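Side-chain contacts in periplasmic branched-chain amino acid-binding protein (PDB 3I09), which probably binds branched-chain amino acids or related small carboxylates in the periplasm and delivers them to an ABC transporter: residues V48-Q53 and R64-R69; D73-G78 and L85-V90; K95-N100 and T288-A293. All coordinates share one frame; numbering follows the deposited sequence. Where two conformers were deposited one is given.

In the fold
All three contacts pack helices onto one mixed sheet of a type I periplasmic binding protein. Contact 1 sets helix 56-69 on strand 43-51, contact 2 sets helix 81-94 on strand 72-77, and contact 3 sets helix 278-297 on strand 97-100. They follow one another in series along the chain. Centres of contacts 1 and 2 lie about 9 Å apart, those of 2 and 3 about 11 Å, and those of 1 and 3 about 16 Å. M67 of 64-69 touches L75 and V90 of contact 2, and strands 72-77 and 97-100 are hydrogen-bonded neighbours. Local units and a helix from much later in the chain thus build one domain core.

Contact 1 of 3, residues V48-Q53 and R64-R69; sequences VYADHQ and REWMDR
W66 lays its indole against V48, Y49 and A50, packing helix 56-69 on strand 43-51 of the sheet in this type I periplasmic binding protein fold. The strand and helix segments run nearly antiparallel, at 155°, and their axes approach to 11.2 Å. The indole spans that gap.

The W66 side chain can be followed outward. CB points toward the strand, and CG stands anti to the carbonyl carbon (chi1 -71°), which sends the ring across to the strand. CD2 and CE2, the two atoms shared by the rings, come next. V48 CG2 lies 3.9 Å from W66 CD2 and 3.7 Å from W66 CE2, and it also covers CE3 and CZ3. That methyl thus sits over the middle of the six-membered ring, only 10° off the ring normal, a CH-pi contact. V48 and W66 reach for each other from opposite directions.

Further out the ring meets backbone. W66 CZ2 is 3.7 Å from Y49 O and lies beside A50 CB as well. CH2, at the far edge, abuts the peptide between Y49 and A50; Y49 C and A50 N lie near the ring plane. No hydrogen bond crosses the contact. Van der Waals packing carries it, apolar on the ring face and against the peptide at the edge.

W66 is buried, and it also touches I10, L72 and L75. V48 and A50 are hydrogen-bonded through their backbones to strand 5-11. At the end of the strand, D51 OD1 accepts from Q53 N in an Asx turn. The closest approach is at the indole rim, where W66 CH2 lies 3.6 Å from Y49 C.

Contact 2 of 3, residues D73-G78 and L85-V90; sequences DLLVGG and LSMNQV
L75 and M87, a selenomethionine, meet where helix 81-94 covers strand 72-77 in a beta-alpha-beta unit that strand 97-100 completes. Their side chains cross at about a right angle. L75 CD2 touches the root of M87, with CB at 4.0 Å, and it also lies 4.1 Å from the selenium, SE. One methyl of L75 therefore bears on two points along the M87 chain. L75 extends its CG anti to the backbone N (chi1 180°), which carries CD2 out to the helix, while CD1 turns to W66.

The end of M87 goes to a different residue. The chain is extended as far as SE and then bends at chi3 (-65°). The bend places CE over G77, 3.9 Å from G77 CA. G77 has no side chain, so the methyl packs directly on the main chain. This is also where the backbones come nearest, with G77 CA and M87 CA 7.6 Å apart.

The packed part is confined to these three buried residues and is wholly apolar. No hydrogen bond joins the two segments. V90 lies one turn further along the helix and also points toward the strand, but V90 CB stays 6.2 Å from L75 CD2, and its CG1 packs on M67 SE instead. On the solvent side, Q89 is exposed and takes no part in the contact. At the other end, G77 lies about 9 Å from the bound acetoacetic acid, so the packing is close to the ligand pocket without forming its wall.

Neighbouring elements close around the pair. L75 also meets A63 and M67 of helix 56-69, while both L75 and M87 touch I10 of strand 5-11 and Y98 of strand 97-100.

Contact 3 of 3, residues K95-N100 and T288-A293; sequences KKVYIN and TTYLKA
With chi1 at 174° the Y290 ring swings away from its backbone N and lies alongside V97, while chi2 of I99 (178°) stretches CD1 to Y290 CB. The contact lays helix 278-297 on strand 97-100 of the mixed sheet, within the type I periplasmic binding protein fold. The partners are remote in sequence, with 187 residues between the segments.

Y290 is met at two levels. Near its root, Y290 CB lies 4.2 Å from I99 CD1. On the ring, Y290 CD1 lies 4.2 Å from V97 CG1, which approaches obliquely. V97 and I99 both point toward the helix. Y290 points back toward the strand, and its side chain runs from I99 at CB to V97 at the ring. All three residues are buried. The touch is apolar and light, burying 112 Å² in total, and no hydrogen bond crosses it.

Y98 lies between V97 and I99 in the strand and packs on helix 81-94, so the strand has a helix on each of its two faces. N100 ND2 donates a hydrogen bond to Y98 OH at 3.0 Å, with an N-H...O angle of 157° and OH slightly tilted from the amide plane. N100 OD1 accepts from A103 N, a residue of the acetoacetic acid pocket.

Y290 also touches L74 of strand 72-77 and V305 of helix 302-309. Its side chain spans strands 97-100 and 72-77, and Y290 OH packs on D73 CB.

Contact 1 of 3, residues V48-Q53 and R64-R69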
loop_
_atom_site.group_PDB
_atom_site.type_symbol
_atom_site.label_atom_id
_atom_site.label_comp_id
_atom_site.label_asym_id
_atom_site.label_seq_id
_atom_site.Cartn_x
_atom_site.Cartn_y
_atom_site.Cartn_z
ATOM N N VAL A 48 6.444 15.665 12.200
ATOM C CA VAL A 48 7.428 14.827 12.849
ATOM C C VAL A 48 7.446 13.436 12.202
ATOM O O VAL A 48 6.479 13.018 11.579
ATOM C CB VAL A 48 7.176 14.759 14.361
ATOM C CG1 VAL A 48 7.340 16.192 14.987
ATOM C CG2 VAL A 48 5.780 14.131 14.688
ATOM N N TYR A 49 8.579 12.740 12.321
ATOM C CA TYR A 49 8.715 11.440 11.682
ATOM C C TYR A 49 9.594 10.493 12.454
ATOM O O TYR A 49 10.359 10.919 13.312
ATOM C CB TYR A 49 9.223 11.618 10.256
ATOM C CG TYR A 49 10.609 12.201 10.191
ATOM C CD1 TYR A 49 10.806 13.572 10.225
ATOM C CD2 TYR A 49 11.714 11.378 10.076
ATOM C CE1 TYR A 49 12.089 14.111 10.166
ATOM C CE2 TYR A 49 12.998 11.915 10.016
ATOM C CZ TYR A 49 13.165 13.263 10.077
ATOM O OH TYR A 49 14.437 13.781 10.009
ATOM N N ALA A 50 9.473 9.209 12.164
ATOM C CA ALA A 50 10.314 8.209 12.794
ATOM C C ALA A 50 10.465 7.023 11.870
ATOM O O ALA A 50 9.563 6.723 11.082
ATOM C CB ALA A 50 9.716 7.772 14.151
ATOM N N ASP A 51 11.619 6.365 11.967
ATOM C CA ASP A 51 11.883 5.107 11.251
ATOM C C ASP A 51 11.505 3.984 12.201
ATOM O O ASP A 51 12.127 3.846 13.280
ATOM C CB ASP A 51 13.390 5.010 10.966
ATOM C CG ASP A 51 13.787 3.752 10.223
ATOM O OD1 ASP A 51 12.929 2.895 9.887
ATOM O OD2 ASP A 51 15.008 3.611 9.951
ATOM N N HIS A 52 10.499 3.190 11.851
ATOM C CA HIS A 52 10.137 2.047 12.721
ATOM C C HIS A 52 11.035 0.838 12.600
ATOM O O HIS A 52 10.899 -0.096 13.388
ATOM C CB HIS A 52 8.657 1.638 12.622
ATOM C CG HIS A 52 8.169 1.244 11.263
ATOM N ND1 HIS A 52 8.829 0.375 10.419
ATOM C CD2 HIS A 52 6.982 1.514 10.664
ATOM C CE1 HIS A 52 8.084 0.148 9.355
ATOM N NE2 HIS A 52 6.962 0.842 9.471
ATOM N N GLN A 53 11.918 0.855 11.611
ATOM C CA GLN A 53 12.879 -0.231 11.413
ATOM C C GLN A 53 12.168 -1.583 11.263
ATOM O O GLN A 53 12.720 -2.617 11.595
ATOM C CB GLN A 53 13.868 -0.270 12.588
ATOM C CG GLN A 53 14.414 1.112 12.981
ATOM C CD GLN A 53 15.638 1.043 13.858
ATOM O OE1 GLN A 53 16.550 0.228 13.625
ATOM N NE2 GLN A 53 15.687 1.906 14.860
ATOM N N ARG A 64 2.419 6.303 20.564
ATOM C CA ARG A 64 1.885 6.535 21.899
ATOM C C ARG A 64 2.508 7.802 22.516
ATOM O O ARG A 64 1.787 8.693 23.013
ATOM C CB ARG A 64 2.141 5.289 22.772
ATOM C CG ARG A 64 1.101 4.998 23.854
ATOM C CD ARG A 64 1.537 3.747 24.676
ATOM N NE ARG A 64 1.471 2.499 23.902
ATOM C CZ ARG A 64 2.507 1.698 23.647
ATOM N NH1 ARG A 64 3.720 1.964 24.120
ATOM N NH2 ARG A 64 2.324 0.599 22.945
ATOM N N GLU A 65 3.840 7.889 22.459
ATOM C CA GLU A 65 4.562 9.048 22.941
ATOM C C GLU A 65 4.116 10.341 22.255
ATOM O O GLU A 65 3.886 11.350 22.920
ATOM C CB GLU A 65 6.068 8.861 22.777
ATOM C CG GLU A 65 6.952 10.001 23.278
ATOM C CD GLU A 65 8.234 10.121 22.452
ATOM O OE1 GLU A 65 8.817 9.063 22.092
ATOM O OE2 GLU A 65 8.630 11.275 22.120
ATOM N N TRP A 66 4.033 10.351 20.934
ATOM C CA TRP A 66 3.575 11.551 20.240
ATOM C C TRP A 66 2.135 11.946 20.639
ATOM O O TRP A 66 1.795 13.129 20.789
ATOM C CB TRP A 66 3.642 11.361 18.716
ATOM C CG TRP A 66 5.012 11.332 18.088
ATOM C CD1 TRP A 66 6.201 11.730 18.634
ATOM C CD2 TRP A 66 5.301 10.881 16.770
ATOM N NE1 TRP A 66 7.220 11.561 17.711
ATOM C CE2 TRP A 66 6.682 11.044 16.558
ATOM C CE3 TRP A 66 4.516 10.366 15.736
ATOM C CZ2 TRP A 66 7.296 10.706 15.341
ATOM C CZ3 TRP A 66 5.125 10.021 14.533
ATOM C CH2 TRP A 66 6.512 10.215 14.347
HETATM N N MSE A 67 1.277 10.963 20.783
HETATM C CA MSE A 67 -0.115 11.245 21.138
HETATM C C MSE A 67 -0.233 11.781 22.567
HETATM O O MSE A 67 -1.004 12.691 22.815
HETATM C CB MSE A 67 -0.937 9.973 20.990
HETATM C CG MSE A 67 -1.127 9.602 19.553
HETATM SE SE MSE A 67 -2.069 7.930 19.315
HETATM C CE MSE A 67 -1.783 7.735 17.407
ATOM N N ASP A 68 0.533 11.199 23.486
ATOM C CA ASP A 68 0.411 11.500 24.916
ATOM C C ASP A 68 1.146 12.766 25.324
ATOM O O ASP A 68 0.658 13.475 26.191
ATOM C CB ASP A 68 0.943 10.339 25.768
ATOM C CG ASP A 68 -0.023 9.166 25.832
ATOM O OD1 ASP A 68 -1.191 9.304 25.373
ATOM O OD2 ASP A 68 0.399 8.094 26.319
ATOM N N ARG A 69 2.301 13.024 24.704
ATOM C CA ARG A 69 3.246 14.086 25.095
ATOM C C ARG A 69 3.681 14.996 23.979
ATOM O O ARG A 69 4.441 15.906 24.223
ATOM C CB ARG A 69 4.548 13.474 25.607
ATOM C CG ARG A 69 4.307 12.651 26.746
ATOM C CD ARG A 69 5.511 11.846 27.192
ATOM N NE ARG A 69 4.902 10.916 28.113
ATOM C CZ ARG A 69 4.427 11.246 29.313
ATOM N NH1 ARG A 69 4.595 12.470 29.813
ATOM N NH2 ARG A 69 3.819 10.316 30.038
#

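Contact 2 of 3, residues D73-G78 and L85-V90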
loop_
_atom_site.group_PDB
_atom_site.type_symbol
_atom_site.label_atom_id
_atom_site.label_comp_id
_atom_site.label_asym_id
_atom_site.label_seq_id
_atom_site.Cartn_x
_atom_site.Cartn_y
_atom_site.Cartn_z
ATOM N N ASP A 73 -1.895 15.318 16.186
ATOM C CA ASP A 73 -3.247 15.441 15.633
ATOM C C ASP A 73 -3.576 14.390 14.546
ATOM O O ASP A 73 -4.710 13.870 14.475
ATOM C CB ASP A 73 -3.398 16.832 15.092
ATOM C CG ASP A 73 -3.429 17.852 16.183
ATOM O OD1 ASP A 73 -4.380 17.763 17.019
ATOM O OD2 ASP A 73 -2.468 18.666 16.252
ATOM N N LEU A 74 -2.596 14.093 13.700
ATOM C CA LEU A 74 -2.715 13.022 12.686
ATOM C C LEU A 74 -1.500 12.100 12.765
ATOM O O LEU A 74 -0.355 12.575 12.769
ATOM C CB LEU A 74 -2.762 13.602 11.267
ATOM C CG LEU A 74 -2.636 12.611 10.092
ATOM C CD1 LEU A 74 -3.842 11.645 10.036
ATOM C CD2 LEU A 74 -2.448 13.335 8.728
ATOM N N LEU A 75 -1.773 10.797 12.774
ATOM C CA LEU A 75 -0.765 9.760 12.558
ATOM C C LEU A 75 -0.923 9.195 11.159
ATOM O O LEU A 75 -1.996 8.662 10.778
ATOM C CB LEU A 75 -0.859 8.662 13.606
ATOM C CG LEU A 75 0.143 7.521 13.485
ATOM C CD1 LEU A 75 1.585 8.055 13.653
ATOM C CD2 LEU A 75 -0.188 6.357 14.489
ATOM N N VAL A 76 0.134 9.339 10.371
ATOM C CA VAL A 76 0.209 8.755 9.041
ATOM C C VAL A 76 1.040 7.496 9.151
ATOM O O VAL A 76 2.216 7.560 9.502
ATOM C CB VAL A 76 0.837 9.674 7.989
ATOM C CG1 VAL A 76 0.846 8.966 6.587
ATOM C CG2 VAL A 76 0.041 11.018 7.924
ATOM N N GLY A 77 0.421 6.371 8.813
ATOM C CA GLY A 77 1.051 5.058 8.880
ATOM C C GLY A 77 1.687 4.731 7.544
ATOM O O GLY A 77 1.047 4.781 6.490
ATOM N N GLY A 78 2.957 4.336 7.580
ATOM C CA GLY A 78 3.659 3.934 6.372
ATOM C C GLY A 78 3.620 2.433 6.150
ATOM O O GLY A 78 2.580 1.785 6.297
ATOM N N LEU A 85 -0.827 -2.357 12.247
ATOM C CA LEU A 85 -1.763 -2.925 13.230
ATOM C C LEU A 85 -1.437 -2.545 14.651
ATOM O O LEU A 85 -2.340 -2.293 15.420
ATOM C CB LEU A 85 -1.855 -4.424 13.060
ATOM C CG LEU A 85 -2.561 -4.852 11.764
ATOM C CD1 LEU A 85 -2.371 -6.350 11.526
ATOM C CD2 LEU A 85 -4.059 -4.503 11.780
ATOM N N SER A 86 -0.154 -2.473 15.005
ATOM C CA SER A 86 0.210 -2.025 16.361
ATOM C C SER A 86 -0.159 -0.554 16.555
ATOM O O SER A 86 -0.739 -0.180 17.599
ATOM C CB SER A 86 1.691 -2.322 16.684
ATOM O OG SER A 86 2.595 -1.530 15.928
HETATM N N MSE A 87 0.099 0.272 15.547
HETATM C CA MSE A 87 -0.306 1.674 15.593
HETATM C C MSE A 87 -1.809 1.880 15.620
HETATM O O MSE A 87 -2.315 2.768 16.330
HETATM C CB MSE A 87 0.321 2.438 14.405
HETATM C CG MSE A 87 1.809 2.606 14.598
HETATM SE SE MSE A 87 2.649 3.724 13.206
HETATM C CE MSE A 87 2.369 2.646 11.716
ATOM N N ASN A 88 -2.509 1.085 14.831
ATOM C CA ASN A 88 -3.987 1.116 14.784
ATOM C C ASN A 88 -4.607 0.955 16.164
ATOM O O ASN A 88 -5.574 1.654 16.492
ATOM C CB ASN A 88 -4.452 -0.013 13.879
ATOM C CG ASN A 88 -5.906 0.091 13.491
ATOM O OD1 ASN A 88 -6.358 1.111 12.979
ATOM N ND2 ASN A 88 -6.645 -1.015 13.702
ATOM N N GLN A 89 -4.092 -0.002 16.929
ATOM C CA GLN A 89 -4.582 -0.225 18.277
ATOM C C GLN A 89 -4.374 0.996 19.181
ATOM O O GLN A 89 -5.292 1.395 19.894
ATOM C CB GLN A 89 -3.925 -1.436 18.897
ATOM C CG GLN A 89 -4.462 -1.685 20.274
ATOM C CD GLN A 89 -4.252 -3.089 20.740
ATOM O OE1 GLN A 89 -5.009 -4.000 20.370
ATOM N NE2 GLN A 89 -3.245 -3.285 21.581
ATOM N N VAL A 90 -3.185 1.605 19.108
ATOM C CA VAL A 90 -2.898 2.806 19.879
ATOM C C VAL A 90 -3.805 3.960 19.467
ATOM O O VAL A 90 -4.408 4.609 20.311
ATOM C CB VAL A 90 -1.432 3.236 19.727
ATOM C CG1 VAL A 90 -1.197 4.528 20.478
ATOM C CG2 VAL A 90 -0.490 2.102 20.222
#

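Contact 3 of 3, residues K95-N100 and T288-A293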
loop_
_atom_site.group_PDB
_atom_site.type_symbol
_atom_site.label_atom_id
_atom_site.label_comp_id
_atom_site.label_asym_id
_atom_site.label_seq_id
_atom_site.Cartn_x
_atom_site.Cartn_y
_atom_site.Cartn_z
ATOM N N LYS A 95 -8.205 7.521 20.627
ATOM C CA LYS A 95 -9.178 8.263 19.799
ATOM C C LYS A 95 -8.488 9.355 18.972
ATOM O O LYS A 95 -8.775 10.558 19.096
ATOM C CB LYS A 95 -10.313 8.807 20.672
ATOM C CG LYS A 95 -11.056 7.677 21.407
ATOM C CD LYS A 95 -12.268 8.179 22.220
ATOM C CE LYS A 95 -13.285 7.038 22.408
ATOM N NZ LYS A 95 -14.630 7.514 22.885
ATOM N N LYS A 96 -7.489 8.934 18.203
ATOM C CA LYS A 96 -6.735 9.851 17.365
ATOM C C LYS A 96 -6.837 9.420 15.925
ATOM O O LYS A 96 -6.824 8.237 15.627
ATOM C CB LYS A 96 -5.262 9.873 17.732
ATOM C CG LYS A 96 -4.969 10.305 19.151
ATOM C CD LYS A 96 -5.351 11.747 19.403
ATOM C CE LYS A 96 -5.007 12.107 20.850
ATOM N NZ LYS A 96 -5.661 13.353 21.307
ATOM N N VAL A 97 -6.918 10.397 15.024
ATOM C CA VAL A 97 -7.035 10.106 13.606
ATOM C C VAL A 97 -5.775 9.439 13.028
ATOM O O VAL A 97 -4.645 9.936 13.180
ATOM C CB VAL A 97 -7.369 11.396 12.781
ATOM C CG1 VAL A 97 -7.462 11.076 11.246
ATOM C CG2 VAL A 97 -8.674 12.052 13.329
ATOM N N TYR A 98 -5.988 8.301 12.382
ATOM C CA TYR A 98 -4.933 7.464 11.878
ATOM C C TYR A 98 -5.222 7.135 10.401
ATOM O O TYR A 98 -6.224 6.456 10.081
ATOM C CB TYR A 98 -4.852 6.188 12.713
ATOM C CG TYR A 98 -3.871 5.122 12.209
ATOM C CD1 TYR A 98 -2.560 5.433 11.847
ATOM C CD2 TYR A 98 -4.261 3.791 12.148
ATOM C CE1 TYR A 98 -1.677 4.443 11.429
ATOM C CE2 TYR A 98 -3.405 2.799 11.731
ATOM C CZ TYR A 98 -2.119 3.119 11.369
ATOM O OH TYR A 98 -1.302 2.116 10.939
ATOM N N ILE A 99 -4.333 7.587 9.518
ATOM C CA ILE A 99 -4.468 7.273 8.120
ATOM C C ILE A 99 -3.284 6.426 7.706
ATOM O O ILE A 99 -2.120 6.841 7.817
ATOM C CB ILE A 99 -4.550 8.529 7.263
ATOM C CG1 ILE A 99 -5.715 9.379 7.738
ATOM C CG2 ILE A 99 -4.737 8.124 5.793
ATOM C CD1 ILE A 99 -5.857 10.704 6.969
ATOM N N ASN A 100 -3.569 5.201 7.294
ATOM C CA ASN A 100 -2.524 4.303 6.820
ATOM C C ASN A 100 -2.447 4.238 5.297
ATOM O O ASN A 100 -3.459 4.008 4.620
ATOM C CB ASN A 100 -2.676 2.906 7.368
ATOM C CG ASN A 100 -1.433 2.072 7.066
ATOM O OD1 ASN A 100 -1.228 1.677 5.928
ATOM N ND2 ASN A 100 -0.560 1.888 8.072
ATOM N N THR A 288 -3.367 16.219 2.227
ATOM C CA THR A 288 -4.294 17.165 1.704
ATOM C C THR A 288 -5.731 16.877 2.182
ATOM O O THR A 288 -6.438 17.777 2.625
ATOM C CB THR A 288 -4.248 17.220 0.176
ATOM O OG1 THR A 288 -2.901 17.412 -0.262
ATOM C CG2 THR A 288 -5.122 18.357 -0.310
ATOM N N THR A 289 -6.129 15.617 2.120
ATOM C CA THR A 289 -7.465 15.194 2.562
ATOM C C THR A 289 -7.686 15.481 4.052
ATOM O O THR A 289 -8.725 16.028 4.439
ATOM C CB THR A 289 -7.676 13.731 2.185
ATOM O OG1 THR A 289 -7.664 13.651 0.744
ATOM C CG2 THR A 289 -8.991 13.186 2.795
ATOM N N TYR A 290 -6.730 15.098 4.900
ATOM C CA TYR A 290 -6.814 15.432 6.318
ATOM C C TYR A 290 -6.940 16.943 6.543
ATOM O O TYR A 290 -7.787 17.386 7.313
ATOM C CB TYR A 290 -5.598 14.900 7.057
ATOM C CG TYR A 290 -5.545 15.323 8.484
ATOM C CD1 TYR A 290 -6.334 14.714 9.442
ATOM C CD2 TYR A 290 -4.707 16.378 8.882
ATOM C CE1 TYR A 290 -6.286 15.142 10.783
ATOM C CE2 TYR A 290 -4.661 16.808 10.194
ATOM C CZ TYR A 290 -5.462 16.187 11.132
ATOM O OH TYR A 290 -5.465 16.600 12.439
ATOM N N LEU A 291 -6.047 17.724 5.931
ATOM C CA LEU A 291 -6.030 19.160 6.168
ATOM C C LEU A 291 -7.345 19.798 5.715
ATOM O O LEU A 291 -7.834 20.706 6.379
ATOM C CB LEU A 291 -4.807 19.861 5.556
ATOM C CG LEU A 291 -3.445 19.473 6.192
ATOM C CD1 LEU A 291 -2.260 20.045 5.393
ATOM C CD2 LEU A 291 -3.380 19.898 7.643
ATOM N N LYS A 292 -7.913 19.315 4.608
ATOM C CA LYS A 292 -9.204 19.839 4.133
ATOM C C LYS A 292 -10.287 19.556 5.155
ATOM O O LYS A 292 -11.180 20.366 5.338
ATOM C CB LYS A 292 -9.600 19.264 2.774
ATOM C CG LYS A 292 -8.848 19.890 1.636
ATOM C CD LYS A 292 -9.237 19.298 0.268
ATOM C CE LYS A 292 -8.601 20.108 -0.911
ATOM N NZ LYS A 292 -9.116 21.515 -1.073
ATOM N N ALA A 293 -10.214 18.399 5.803
ATOM C CA ALA A 293 -11.183 18.036 6.805
ATOM C C ALA A 293 -11.051 18.894 8.074
ATOM O O ALA A 293 -12.047 19.362 8.608
ATOM C CB ALA A 293 -11.052 16.556 7.120
#